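Polyhedrin (Operophtera brumata cypovirus 19, PDB 5A99) forms the crystalline polyhedra of an insect cypovirus, occlusion bodies in which virus particles are embedded and probably protected outside the host. Local coordinates at residues Y27-I33 and V189-R194; Q112-Q116 and Q237-R241; Y32-H36 and P54-S58. One frame throughout, in Å; residues are numbered along the deposited sequence.

Contact 1: residues Y27-I33 and V189-R194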
loop_
_atom_site.group_PDB
_atom_site.type_symbol
_atom_site.label_atom_id
_atom_site.label_comp_id
_atom_site.label_asym_id
_atom_site.label_seq_id
_atom_site.Cartn_x
_atom_site.Cartn_y
_atom_site.Cartn_z
ATOM N N TYR A 27 -10.616 -8.332 23.423
ATOM C CA TYR A 27 -11.769 -9.030 22.851
ATOM C C TYR A 27 -12.715 -8.085 22.127
ATOM O O TYR A 27 -13.512 -8.516 21.307
ATOM C CB TYR A 27 -12.550 -9.778 23.925
ATOM C CG TYR A 27 -11.801 -10.930 24.547
ATOM C CD1 TYR A 27 -11.547 -12.095 23.824
ATOM C CD2 TYR A 27 -11.352 -10.859 25.859
ATOM C CE1 TYR A 27 -10.858 -13.160 24.400
ATOM C CE2 TYR A 27 -10.663 -11.918 26.445
ATOM C CZ TYR A 27 -10.418 -13.065 25.709
ATOM O OH TYR A 27 -9.739 -14.118 26.281
ATOM N N SER A 28 -12.642 -6.800 22.439
ATOM C CA SER A 28 -13.449 -5.814 21.726
ATOM C C SER A 28 -12.982 -5.642 20.292
ATOM O O SER A 28 -11.782 -5.535 20.035
ATOM C CB SER A 28 -13.410 -4.453 22.415
ATOM O OG SER A 28 -14.100 -3.497 21.622
ATOM N N ARG A 29 -13.938 -5.611 19.364
ATOM C CA ARG A 29 -13.618 -5.377 17.961
ATOM C C ARG A 29 -13.081 -3.966 17.750
ATOM O O ARG A 29 -12.592 -3.647 16.677
ATOM C CB ARG A 29 -14.837 -5.620 17.067
ATOM C CG ARG A 29 -14.961 -7.063 16.601
ATOM C CD ARG A 29 -15.561 -7.972 17.668
ATOM N NE ARG A 29 -15.978 -9.246 17.075
ATOM C CZ ARG A 29 -17.217 -9.533 16.685
ATOM N NH1 ARG A 29 -18.194 -8.660 16.851
ATOM N NH2 ARG A 29 -17.483 -10.714 16.144
ATOM N N ASP A 30 -13.167 -3.129 18.779
ATOM C CA ASP A 30 -12.662 -1.763 18.696
ATOM C C ASP A 30 -11.327 -1.607 19.405
ATOM O O ASP A 30 -10.936 -0.500 19.769
ATOM C CB ASP A 30 -13.671 -0.788 19.297
ATOM C CG ASP A 30 -15.058 -0.986 18.744
ATOM O OD1 ASP A 30 -15.204 -1.118 17.499
ATOM O OD2 ASP A 30 -15.995 -1.032 19.563
ATOM N N SER A 31 -10.640 -2.719 19.610
ATOM C CA SER A 31 -9.263 -2.687 20.073
ATOM C C SER A 31 -8.384 -3.096 18.897
ATOM O O SER A 31 -8.878 -3.311 17.794
ATOM C CB SER A 31 -9.052 -3.627 21.267
ATOM O OG SER A 31 -9.097 -4.986 20.888
ATOM N N TYR A 32 -7.089 -3.219 19.137
ATOM C CA TYR A 32 -6.167 -3.550 18.066
ATOM C C TYR A 32 -5.575 -4.955 18.146
ATOM O O TYR A 32 -5.420 -5.538 19.224
ATOM C CB TYR A 32 -5.031 -2.532 18.035
ATOM C CG TYR A 32 -5.417 -1.276 17.300
ATOM C CD1 TYR A 32 -6.101 -0.264 17.949
ATOM C CD2 TYR A 32 -5.123 -1.117 15.958
ATOM C CE1 TYR A 32 -6.471 0.883 17.286
ATOM C CE2 TYR A 32 -5.486 0.019 15.284
ATOM C CZ TYR A 32 -6.166 1.021 15.958
ATOM O OH TYR A 32 -6.533 2.171 15.320
ATOM N N ILE A 33 -5.241 -5.491 16.981
ATOM C CA ILE A 33 -4.322 -6.610 16.924
ATOM C C ILE A 33 -3.030 -6.046 16.362
ATOM O O ILE A 33 -3.032 -5.074 15.585
ATOM C CB ILE A 33 -4.839 -7.812 16.091
ATOM C CG1 ILE A 33 -5.247 -7.377 14.692
ATOM C CG2 ILE A 33 -5.998 -8.481 16.795
ATOM C CD1 ILE A 33 -5.675 -8.538 13.799
ATOM N N VAL A 189 -2.614 -11.916 9.705
ATOM C CA VAL A 189 -3.292 -12.355 10.900
ATOM C C VAL A 189 -4.573 -11.535 11.054
ATOM O O VAL A 189 -4.585 -10.343 10.754
ATOM C CB VAL A 189 -2.390 -12.212 12.146
ATOM C CG1 VAL A 189 -1.842 -10.804 12.279
ATOM C CG2 VAL A 189 -3.145 -12.619 13.401
ATOM N N GLN A 190 -5.644 -12.184 11.509
ATOM C CA GLN A 190 -6.901 -11.495 11.788
ATOM C C GLN A 190 -7.255 -11.696 13.253
ATOM O O GLN A 190 -6.720 -12.603 13.919
ATOM C CB GLN A 190 -8.037 -12.034 10.893
ATOM C CG GLN A 190 -8.405 -13.469 11.173
ATOM C CD GLN A 190 -9.659 -13.935 10.434
ATOM O OE1 GLN A 190 -10.264 -13.192 9.653
ATOM N NE2 GLN A 190 -10.059 -15.179 10.693
ATOM N N ARG A 191 -8.162 -10.867 13.761
ATOM C CA ARG A 191 -8.624 -11.043 15.131
ATOM C C ARG A 191 -9.527 -12.261 15.168
ATOM O O ARG A 191 -10.182 -12.584 14.173
ATOM C CB ARG A 191 -9.366 -9.810 15.673
ATOM C CG ARG A 191 -10.859 -9.741 15.373
ATOM C CD ARG A 191 -11.592 -8.691 16.248
ATOM N NE ARG A 191 -10.783 -7.504 16.531
ATOM C CZ ARG A 191 -10.238 -7.234 17.715
ATOM N NH1 ARG A 191 -10.423 -8.046 18.748
ATOM N NH2 ARG A 191 -9.509 -6.153 17.874
ATOM N N ALA A 192 -9.555 -12.922 16.320
ATOM C CA ALA A 192 -10.396 -14.089 16.529
ATOM C C ALA A 192 -11.875 -13.736 16.422
ATOM O O ALA A 192 -12.334 -12.747 16.982
ATOM C CB ALA A 192 -10.111 -14.693 17.902
ATOM N N ASN A 193 -12.629 -14.565 15.714
ATOM C CA ASN A 193 -14.076 -14.472 15.770
ATOM C C ASN A 193 -14.674 -15.856 16.006
ATOM O O ASN A 193 -14.643 -16.723 15.131
ATOM C CB ASN A 193 -14.644 -13.831 14.505
ATOM C CG ASN A 193 -16.131 -13.559 14.626
ATOM O OD1 ASN A 193 -16.759 -13.947 15.612
ATOM N ND2 ASN A 193 -16.697 -12.879 13.635
ATOM N N ARG A 194 -15.199 -16.055 17.209
ATOM C CA ARG A 194 -15.686 -17.357 17.633
ATOM C C ARG A 194 -17.191 -17.477 17.404
ATOM O O ARG A 194 -17.772 -18.554 17.594
ATOM C CB ARG A 194 -15.373 -17.564 19.109
ATOM C CG ARG A 194 -13.895 -17.408 19.431
ATOM C CD ARG A 194 -13.666 -17.115 20.887
ATOM N NE ARG A 194 -12.248 -16.931 21.199
ATOM C CZ ARG A 194 -11.616 -15.760 21.151
ATOM N NH1 ARG A 194 -12.265 -14.653 20.798
ATOM N NH2 ARG A 194 -10.330 -15.691 21.455
HETATM O O HOH W 1 -14.266 -10.899 15.698
HETATM O O HOH W 2 -15.193 -11.845 18.452
#

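Contact 2: residues Q112-Q116 and Q237-R241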
loop_
_atom_site.group_PDB
_atom_site.type_symbol
_atom_site.label_atom_id
_atom_site.label_comp_id
_atom_site.label_asym_id
_atom_site.label_seq_id
_atom_site.Cartn_x
_atom_site.Cartn_y
_atom_site.Cartn_z
ATOM N N GLN A 112 12.422 -11.748 14.690
ATOM C CA GLN A 112 11.394 -12.227 15.605
ATOM C C GLN A 112 10.049 -11.662 15.145
ATOM O O GLN A 112 9.905 -10.451 14.922
ATOM C CB GLN A 112 11.692 -11.838 17.063
ATOM C CG GLN A 112 10.514 -12.106 18.008
ATOM C CD GLN A 112 10.857 -12.004 19.496
ATOM O OE1 GLN A 112 10.084 -12.443 20.351
ATOM N NE2 GLN A 112 11.988 -11.393 19.810
ATOM N N PHE A 113 9.077 -12.548 14.963
ATOM C CA PHE A 113 7.739 -12.144 14.544
ATOM C C PHE A 113 6.801 -12.344 15.726
ATOM O O PHE A 113 6.751 -13.430 16.306
ATOM C CB PHE A 113 7.311 -12.972 13.328
ATOM C CG PHE A 113 5.930 -12.663 12.825
ATOM C CD1 PHE A 113 5.626 -11.411 12.307
ATOM C CD2 PHE A 113 4.935 -13.628 12.852
ATOM C CE1 PHE A 113 4.354 -11.130 11.820
ATOM C CE2 PHE A 113 3.661 -13.351 12.368
ATOM C CZ PHE A 113 3.376 -12.094 11.857
ATOM N N ILE A 114 6.095 -11.277 16.102
ATOM C CA ILE A 114 5.201 -11.298 17.253
ATOM C C ILE A 114 3.822 -10.768 16.904
ATOM O O ILE A 114 3.675 -9.665 16.367
ATOM C CB ILE A 114 5.751 -10.460 18.440
ATOM C CG1 ILE A 114 7.184 -10.880 18.773
ATOM C CG2 ILE A 114 4.863 -10.626 19.677
ATOM C CD1 ILE A 114 7.956 -9.824 19.500
ATOM N N VAL A 115 2.813 -11.576 17.213
ATOM C CA VAL A 115 1.426 -11.171 17.080
ATOM C C VAL A 115 0.850 -11.052 18.485
ATOM O O VAL A 115 1.149 -11.855 19.360
ATOM C CB VAL A 115 0.608 -12.173 16.242
ATOM C CG1 VAL A 115 1.131 -12.199 14.808
ATOM C CG2 VAL A 115 0.646 -13.561 16.865
ATOM N N GLN A 116 0.069 -10.006 18.698
ATOM C CA GLN A 116 -0.488 -9.705 20.008
ATOM C C GLN A 116 -1.908 -9.185 19.879
ATOM O O GLN A 116 -2.232 -8.466 18.938
ATOM C CB GLN A 116 0.372 -8.661 20.723
ATOM C CG GLN A 116 -0.168 -8.259 22.087
ATOM C CD GLN A 116 0.705 -7.206 22.788
ATOM O OE1 GLN A 116 1.932 -7.284 22.763
ATOM N NE2 GLN A 116 0.068 -6.233 23.425
ATOM N N GLN A 237 3.596 -1.295 26.017
ATOM C CA GLN A 237 2.809 -2.479 26.378
ATOM C C GLN A 237 2.747 -3.490 25.230
ATOM O O GLN A 237 1.719 -4.151 24.996
ATOM C CB GLN A 237 1.402 -2.069 26.812
ATOM C CG GLN A 237 0.738 -3.092 27.692
ATOM C CD GLN A 237 -0.645 -2.699 28.119
ATOM O OE1 GLN A 237 -1.368 -2.007 27.399
ATOM N NE2 GLN A 237 -1.037 -3.160 29.299
ATOM N N TYR A 238 3.857 -3.598 24.505
ATOM C CA TYR A 238 4.024 -4.636 23.500
ATOM C C TYR A 238 4.851 -5.769 24.099
ATOM O O TYR A 238 6.023 -5.583 24.446
ATOM C CB TYR A 238 4.737 -4.075 22.275
ATOM C CG TYR A 238 3.875 -3.158 21.454
ATOM C CD1 TYR A 238 2.595 -3.537 21.092
ATOM C CD2 TYR A 238 4.333 -1.905 21.062
ATOM C CE1 TYR A 238 1.800 -2.717 20.345
ATOM C CE2 TYR A 238 3.538 -1.061 20.313
ATOM C CZ TYR A 238 2.273 -1.476 19.956
ATOM O OH TYR A 238 1.474 -0.652 19.214
ATOM N N LEU A 239 4.229 -6.930 24.248
ATOM C CA LEU A 239 4.894 -8.095 24.821
ATOM C C LEU A 239 6.053 -8.516 23.917
ATOM O O LEU A 239 5.959 -8.431 22.697
ATOM C CB LEU A 239 3.884 -9.232 25.032
ATOM C CG LEU A 239 2.734 -8.883 25.982
ATOM C CD1 LEU A 239 1.779 -10.056 26.171
ATOM C CD2 LEU A 239 3.273 -8.420 27.332
ATOM N N TYR A 240 7.156 -8.937 24.524
ATOM C CA TYR A 240 8.394 -9.153 23.788
ATOM C C TYR A 240 9.309 -10.140 24.499
ATOM O O TYR A 240 9.351 -10.208 25.736
ATOM C CB TYR A 240 9.128 -7.812 23.578
ATOM C CG TYR A 240 10.427 -7.929 22.817
ATOM C CD1 TYR A 240 10.432 -8.079 21.443
ATOM C CD2 TYR A 240 11.649 -7.875 23.475
ATOM C CE1 TYR A 240 11.610 -8.196 20.740
ATOM C CE2 TYR A 240 12.838 -7.982 22.781
ATOM C CZ TYR A 240 12.810 -8.148 21.409
ATOM O OH TYR A 240 13.973 -8.249 20.698
ATOM N N ARG A 241 10.052 -10.893 23.700
ATOM C CA ARG A 241 10.964 -11.909 24.198
ATOM C C ARG A 241 12.393 -11.539 23.790
ATOM O O ARG A 241 12.681 -11.389 22.604
ATOM C CB ARG A 241 10.572 -13.253 23.593
ATOM C CG ARG A 241 10.856 -14.460 24.441
ATOM C CD ARG A 241 10.246 -15.715 23.796
ATOM N NE ARG A 241 8.938 -16.040 24.365
ATOM C CZ ARG A 241 8.775 -16.343 25.644
ATOM N NH1 ARG A 241 9.832 -16.357 26.441
ATOM N NH2 ARG A 241 7.581 -16.632 26.124
HETATM O O HOH W 3 3.847 -7.724 20.907
#

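Contact 3: residues Y32-H36 and P54-S58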
loop_
_atom_site.group_PDB
_atom_site.type_symbol
_atom_site.label_atom_id
_atom_site.label_comp_id
_atom_site.label_asym_id
_atom_site.label_seq_id
_atom_site.Cartn_x
_atom_site.Cartn_y
_atom_site.Cartn_z
ATOM N N TYR A 32 -7.089 -3.219 19.137
ATOM C CA TYR A 32 -6.167 -3.550 18.066
ATOM C C TYR A 32 -5.575 -4.955 18.146
ATOM O O TYR A 32 -5.420 -5.538 19.224
ATOM C CB TYR A 32 -5.031 -2.532 18.035
ATOM C CG TYR A 32 -5.417 -1.276 17.300
ATOM C CD1 TYR A 32 -6.101 -0.264 17.949
ATOM C CD2 TYR A 32 -5.123 -1.117 15.958
ATOM C CE1 TYR A 32 -6.471 0.883 17.286
ATOM C CE2 TYR A 32 -5.486 0.019 15.284
ATOM C CZ TYR A 32 -6.166 1.021 15.958
ATOM O OH TYR A 32 -6.533 2.171 15.320
ATOM N N ILE A 33 -5.241 -5.491 16.981
ATOM C CA ILE A 33 -4.322 -6.610 16.924
ATOM C C ILE A 33 -3.030 -6.046 16.362
ATOM O O ILE A 33 -3.032 -5.074 15.585
ATOM C CB ILE A 33 -4.839 -7.812 16.091
ATOM C CG1 ILE A 33 -5.247 -7.377 14.692
ATOM C CG2 ILE A 33 -5.998 -8.481 16.795
ATOM C CD1 ILE A 33 -5.675 -8.538 13.799
ATOM N N TYR A 34 -1.927 -6.641 16.794
ATOM C CA TYR A 34 -0.605 -6.135 16.463
ATOM C C TYR A 34 0.248 -7.245 15.882
ATOM O O TYR A 34 0.168 -8.408 16.297
ATOM C CB TYR A 34 0.086 -5.534 17.700
ATOM C CG TYR A 34 -0.657 -4.376 18.299
ATOM C CD1 TYR A 34 -0.546 -3.102 17.759
ATOM C CD2 TYR A 34 -1.481 -4.552 19.403
ATOM C CE1 TYR A 34 -1.235 -2.044 18.296
ATOM C CE2 TYR A 34 -2.167 -3.499 19.947
ATOM C CZ TYR A 34 -2.032 -2.244 19.399
ATOM O OH TYR A 34 -2.721 -1.194 19.944
ATOM N N ALA A 35 1.058 -6.856 14.905
ATOM C CA ALA A 35 2.026 -7.735 14.281
ATOM C C ALA A 35 3.356 -6.985 14.164
ATOM O O ALA A 35 3.449 -5.968 13.473
ATOM C CB ALA A 35 1.533 -8.180 12.916
ATOM N N HIS A 36 4.372 -7.493 14.853
ATOM C CA HIS A 36 5.703 -6.898 14.823
ATOM C C HIS A 36 6.656 -7.775 14.047
ATOM O O HIS A 36 6.762 -8.972 14.306
ATOM C CB HIS A 36 6.259 -6.733 16.231
ATOM C CG HIS A 36 5.766 -5.514 16.947
ATOM N ND1 HIS A 36 4.676 -5.541 17.785
ATOM C CD2 HIS A 36 6.230 -4.241 16.969
ATOM C CE1 HIS A 36 4.478 -4.334 18.287
ATOM N NE2 HIS A 36 5.401 -3.524 17.798
ATOM N N PRO A 54 -7.646 -2.769 13.591
ATOM C CA PRO A 54 -8.652 -3.250 14.545
ATOM C C PRO A 54 -9.165 -4.640 14.207
ATOM O O PRO A 54 -9.728 -5.298 15.084
ATOM C CB PRO A 54 -9.776 -2.206 14.452
ATOM C CG PRO A 54 -9.491 -1.387 13.248
ATOM C CD PRO A 54 -8.161 -1.728 12.687
ATOM N N ARG A 55 -8.929 -5.110 12.984
ATOM C CA ARG A 55 -9.570 -6.343 12.515
ATOM C C ARG A 55 -8.673 -7.308 11.748
ATOM O O ARG A 55 -8.690 -8.510 12.008
ATOM C CB ARG A 55 -10.756 -5.990 11.629
ATOM C CG ARG A 55 -11.930 -5.413 12.379
ATOM C CD ARG A 55 -13.089 -5.176 11.440
ATOM N NE ARG A 55 -14.249 -4.654 12.145
ATOM C CZ ARG A 55 -15.490 -4.690 11.666
ATOM N NH1 ARG A 55 -15.737 -5.236 10.474
ATOM N NH2 ARG A 55 -16.482 -4.187 12.385
ATOM N N ILE A 56 -7.903 -6.795 10.793
ATOM C CA ILE A 56 -7.211 -7.662 9.861
ATOM C C ILE A 56 -5.899 -7.054 9.390
ATOM O O ILE A 56 -5.804 -5.856 9.115
ATOM C CB ILE A 56 -8.133 -8.027 8.644
ATOM C CG1 ILE A 56 -7.478 -9.114 7.771
ATOM C CG2 ILE A 56 -8.495 -6.784 7.826
ATOM C CD1 ILE A 56 -8.381 -9.645 6.644
ATOM N N ILE A 57 -4.884 -7.901 9.300
ATOM C CA ILE A 57 -3.565 -7.469 8.883
ATOM C C ILE A 57 -3.063 -8.403 7.789
ATOM O O ILE A 57 -2.952 -9.610 8.002
ATOM C CB ILE A 57 -2.578 -7.465 10.086
ATOM C CG1 ILE A 57 -2.978 -6.397 11.113
ATOM C CG2 ILE A 57 -1.134 -7.235 9.617
ATOM C CD1 ILE A 57 -2.051 -6.339 12.339
ATOM N N SER A 58 -2.804 -7.839 6.609
ATOM C CA SER A 58 -2.094 -8.535 5.534
ATOM C C SER A 58 -0.958 -7.642 5.046
ATOM O O SER A 58 -1.204 -6.532 4.586
ATOM C CB SER A 58 -3.048 -8.846 4.376
ATOM O OG SER A 58 -2.344 -9.245 3.214
#

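Contact 1: residues Y27-I33 and V189-R194
The type I beta turn S28-S31, set between helix 10-25 and strand 33-40, receives the side chain of R191, which comes from the loop where strand 184-190 runs out. An ST turn is built into it, D30 N donating to S28 OG at 3.0 Å. The guanidinium of R191 is sandwiched: I33 CG2 lies over one face, R29 CA and S28 O over the other. S31 O sits at the edge, near the plane, 2.9 Å from R191 NH2. A bend at chi3 (35°) turns the group into this slot, where its NE is taken by P54 O and its NH1 by Q26 O, two backbone carbonyls outside the turn. Carbon contacts complete the seat: I33 CG2 lies 3.8 Å from R191 CB, and R29 CG rests on R191 CD at 3.8 Å. Toward the surface, where Y27 and R194 are exposed, R194 brings NH2, which also makes a salt bridge to D118, to the ring edge of Y27, 3.9 Å from CE1. R29 reaches the other loop through water: one molecule accepts from R29 NE at 2.7 Å and donates to A192 O at 3.0 Å.

Contact 2: residues Q112-Q116 and Q237-R241
The amide of Q112 and the ring of Y240 are tilted 31° apart, with Q112 NE2 coming obliquely to Y240 CE1, at 3.4 Å. I114 CD1 touches the same ring at CD1 (3.6 Å), and W233 stacks on it. The Y238 ring has Q116 OE1 at its edge, near the plane, and meets H36 and Y34 edge-to-face. Both glutamines leave strand 110-116 extended, with Q116 CG anti to the backbone N (chi1 178°), and their amides read the backbone of the loop that follows helix 225-236. Q112 NE2 donates to R241 O at 2.9 Å, in the carbonyl plane, and also pairs with Y40 OH, while Q112 OE1 goes to S169. Y240 OH bonds to E225 and to the same Y40 hydroxyl. Q116 grips two peptides at once: its NE2 gives a nearly straight bond (176°) to Q237 O at 3.1 Å, and its OE1 accepts from L239 N at 2.8 Å. Q237 itself closes the helix in a Schellman motif. A water donates to both Q116 OE1 and L239 O. Peptide groups of an irregular segment, in a buried contact, are thus paired with side-chain amides, which fixes the loop on the sheet although no strand pairing joins them.

Contact 3: residues Y32-H36 and P54-S58
Apolar packing carries this contact, which faces a strand of the six-stranded antiparallel sheet against one of the three-stranded sheet. The methyl end of I57 is the hub toward strand 33-40: with CG1 anti to its carbonyl carbon (chi1 -67°) and the chain extended beyond, CD1 is pushed between two residues of the opposite strand, 4.1 Å from I33 CG1 and 4.1 Å from A35 CB. The I33 and I57 side chains slide past each other in opposite directions. Just before the two strands begin, the Y32 and P54 side chains lie side by side and point the same way, Y32 CE2 4.1 Å from P54 CD. A second kind of contact sets side-chain carbon on peptide: I57 CD1 comes 3.6 Å from I33 O, and I33 CD1 comes 3.5 Å from R55 O. Polar groups look elsewhere. Y32 OH bonds to D214 and to S135 and R127 of the second subunit, R55 NH1 to T208 and the N204 carbonyl, while N53 OD1 accepts from the backbone N of both R55 and I56 at the bend between strands 46-53 and 56-61. Strands 33-40 and 56-61 run 21° from parallel here, with short axes 8.0 Å apart. Around them, F187 of strand 184-190 packs on A35 and I57, and A51 of strand 46-53 also meets I57.

In the fold
Contacts 2 and 3 are buried and lie on the six-stranded sheet, whose neighbouring strands 33-40 and 110-116 are paired through Y34 and H36 with Q116 and I114; contact 1 is only partly buried. Contacts 1 and 3 share Y32 and I33, their centres 8 Å apart, and meet again where strands 184-190 and 56-61 pair, V189 O with I57 N. Chemistry follows place: between the two sheets contact 3 is chiefly hydrocarbon; where the loop after helix 225-236 lies on strand 110-116, contact 2 relies on direct amide-to-peptide bonds; and before strand 33-40, farther from the chain centre, contact 1 turns to arginines and water. All three also touch the second subunit.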